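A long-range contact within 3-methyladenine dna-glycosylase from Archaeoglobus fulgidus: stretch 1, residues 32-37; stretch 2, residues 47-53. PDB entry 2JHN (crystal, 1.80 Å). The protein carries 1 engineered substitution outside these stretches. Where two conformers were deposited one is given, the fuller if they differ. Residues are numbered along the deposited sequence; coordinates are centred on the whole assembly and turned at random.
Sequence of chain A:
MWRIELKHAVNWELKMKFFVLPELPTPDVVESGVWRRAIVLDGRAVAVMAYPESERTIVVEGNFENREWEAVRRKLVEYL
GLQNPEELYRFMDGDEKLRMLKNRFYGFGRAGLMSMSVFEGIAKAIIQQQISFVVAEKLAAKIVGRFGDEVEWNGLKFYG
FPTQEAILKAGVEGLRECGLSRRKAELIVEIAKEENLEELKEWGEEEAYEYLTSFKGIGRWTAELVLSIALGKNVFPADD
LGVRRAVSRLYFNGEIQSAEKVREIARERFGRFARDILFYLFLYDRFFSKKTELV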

# COMPACT_ATOMS: atom_id res chain seq x y z
N SER A 32 0.69 -8.05 -18.22
CA SER A 32 1.56 -9.21 -18.50
C SER A 32 2.75 -9.31 -17.57
O SER A 32 3.89 -9.50 -18.00
CB SER A 32 1.99 -9.25 -19.97
OG SER A 32 0.85 -9.35 -20.81
N GLY A 33 2.47 -9.14 -16.27
CA GLY A 33 3.49 -9.29 -15.24
C GLY A 33 4.54 -8.19 -15.19
O GLY A 33 5.56 -8.35 -14.56
N VAL A 34 4.28 -7.08 -15.89
CA VAL A 34 5.16 -5.92 -15.83
C VAL A 34 4.41 -4.81 -15.12
O VAL A 34 3.35 -4.40 -15.55
CB VAL A 34 5.60 -5.44 -17.25
CG1 VAL A 34 6.47 -4.24 -17.11
CG2 VAL A 34 6.35 -6.57 -17.99
N TRP A 35 4.99 -4.35 -14.01
CA TRP A 35 4.44 -3.26 -13.20
C TRP A 35 4.97 -1.91 -13.69
O TRP A 35 6.16 -1.79 -14.02
CB TRP A 35 4.87 -3.47 -11.74
CG TRP A 35 4.59 -2.32 -10.79
CD1 TRP A 35 3.47 -2.13 -10.04
CD2 TRP A 35 5.46 -1.21 -10.51
NE1 TRP A 35 3.58 -0.97 -9.31
CE2 TRP A 35 4.78 -0.39 -9.57
CE3 TRP A 35 6.72 -0.82 -10.97
CZ2 TRP A 35 5.34 0.78 -9.06
CZ3 TRP A 35 7.28 0.37 -10.47
CH2 TRP A 35 6.59 1.16 -9.52
N ARG A 36 4.11 -0.89 -13.71
CA ARG A 36 4.60 0.45 -14.01
C ARG A 36 3.77 1.58 -13.42
O ARG A 36 2.57 1.43 -13.16
CB ARG A 36 4.73 0.69 -15.54
CG ARG A 36 3.44 0.86 -16.26
CD ARG A 36 3.68 0.83 -17.81
NE ARG A 36 2.51 1.37 -18.48
CZ ARG A 36 1.49 0.64 -18.93
NH1 ARG A 36 1.50 -0.69 -18.83
NH2 ARG A 36 0.46 1.24 -19.50
N ARG A 37 4.45 2.70 -13.22
CA ARG A 37 3.81 3.97 -12.84
C ARG A 37 4.74 5.13 -13.08
O ARG A 37 5.94 4.94 -13.32
CB ARG A 37 3.32 3.96 -11.38
CG ARG A 37 4.37 3.99 -10.32
CD ARG A 37 3.68 3.92 -8.93
NE ARG A 37 3.32 5.25 -8.41
CZ ARG A 37 2.50 5.45 -7.37
NH1 ARG A 37 1.91 4.43 -6.74
NH2 ARG A 37 2.25 6.69 -6.97
N ALA A 47 8.99 7.99 -15.80
CA ALA A 47 8.43 6.67 -16.05
C ALA A 47 9.33 5.62 -15.38
O ALA A 47 10.57 5.69 -15.48
CB ALA A 47 8.35 6.40 -17.56
N VAL A 48 8.72 4.70 -14.64
CA VAL A 48 9.44 3.56 -14.06
C VAL A 48 8.63 2.30 -14.34
O VAL A 48 7.41 2.32 -14.21
CB VAL A 48 9.69 3.70 -12.53
CG1 VAL A 48 10.45 2.47 -11.99
CG2 VAL A 48 10.50 4.96 -12.21
N MET A 49 9.31 1.22 -14.74
CA MET A 49 8.66 -0.08 -14.85
C MET A 49 9.60 -1.14 -14.28
O MET A 49 10.82 -0.94 -14.22
CB MET A 49 8.27 -0.41 -16.29
CG MET A 49 9.43 -0.80 -17.16
SD MET A 49 8.99 -0.83 -18.90
CE MET A 49 8.06 -2.32 -19.00
N ALA A 50 9.04 -2.25 -13.84
CA ALA A 50 9.84 -3.31 -13.23
C ALA A 50 9.19 -4.66 -13.48
O ALA A 50 7.98 -4.78 -13.56
CB ALA A 50 10.03 -3.06 -11.73
N TYR A 51 10.04 -5.68 -13.58
CA TYR A 51 9.61 -7.04 -13.90
C TYR A 51 10.81 -7.94 -13.62
O TYR A 51 11.96 -7.49 -13.69
CB TYR A 51 9.16 -7.15 -15.37
CG TYR A 51 10.22 -6.69 -16.35
CD1 TYR A 51 11.17 -7.59 -16.84
CD2 TYR A 51 10.27 -5.36 -16.80
CE1 TYR A 51 12.18 -7.17 -17.74
CE2 TYR A 51 11.26 -4.93 -17.70
CZ TYR A 51 12.21 -5.86 -18.17
OH TYR A 51 13.20 -5.48 -19.05
N PRO A 52 10.55 -9.21 -13.26
CA PRO A 52 11.60 -10.16 -12.94
C PRO A 52 12.34 -10.68 -14.19
O PRO A 52 11.72 -10.93 -15.22
CB PRO A 52 10.85 -11.30 -12.29
CG PRO A 52 9.49 -11.25 -12.80
CD PRO A 52 9.21 -9.79 -13.11
N GLU A 53 13.65 -10.83 -14.09
CA GLU A 53 14.31 -11.66 -15.11
C GLU A 53 14.63 -13.06 -14.55
O GLU A 53 14.82 -14.02 -15.32
CB GLU A 53 15.48 -10.94 -15.78
CG GLU A 53 16.80 -11.17 -15.16
CD GLU A 53 17.92 -10.40 -15.84
OE1 GLU A 53 17.80 -9.93 -17.00
OE2 GLU A 53 18.93 -10.21 -15.16

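The two stretches pair as neighbouring antiparallel strands, with residues 34-37 of the first against the strand that includes residues 47 to 50. The strand axes approach to 4.7 Å, and their directions differ by 164°. The contact buries 400 Å², counting both sides.

Backbone hydrogen bonds hold the pair together. W35 and A50 form a hydrogen-bonded pair: W35 N donates to A50 O at 3.1 Å, and A50 N donates to W35 O at 2.9 Å. R37 and V48 repeat the pattern two residues on. R37 N donates to V48 O at 3.1 Å, and V48 N donates to R37 O at 3.1 Å. Across the W35-A50 and R37-V48 pairs the angles at hydrogen run from 151° to 160°, so all four bonds are reasonably straight. R37 O also lies 3.1 Å from V48 O, but both atoms are acceptors and no bond joins them.

Between these two pairs sits the non-hydrogen-bonded pair R36 and M49. R36 CA and M49 CA are 4.2 Å apart, whereas W35 CA and A50 CA are separated by 5.4 Å and R37 CA and V48 CA by 5.8 Å. The close approach brings CA-H groups up to the carbonyls of the facing strand. M49 CA lies 3.1 Å from W35 O, and R36 CA lies 3.4 Å from V48 O. Each of these carbonyls also accepts one of the backbone hydrogen bonds.

Apolar side-chain contacts occur on both faces of the sheet. W35, R37, V48 and A50 share one face. There the benzene side of the W35 indole approaches the facing strand, with W35 CZ3 4.1 Å from V48 CG1 and W35 CE3 4.1 Å from A50 CB. V48 CG1 meets the ring at its edge, near the ring plane. The small side chain of A50 sits beside the indole.

R36 and M49 point to the other face. R36 CB and M49 CB are 3.8 Å apart, but the end of the R36 side chain leads away and its guanidinium is hydrogen-bonded outside this contact. M49 instead reaches V34: M49 CE is 3.1 Å from V34 CG1, a very short approach for two methyl carbons. V34 also packs against Y51, with V34 CG2 3.9 Å from Y51 CB. The Y51 ring leads away from the first stretch, and its hydroxyl is hydrogen-bonded elsewhere in the structure.

Looser contacts lie near the start of stretch 1. G33 O is 3.9 Å from Y51 CB and 4.2 Å from P52 CD. G33 has a phi of 71°, a value that favours glycine. S32 and E53 make no contact across the stretches.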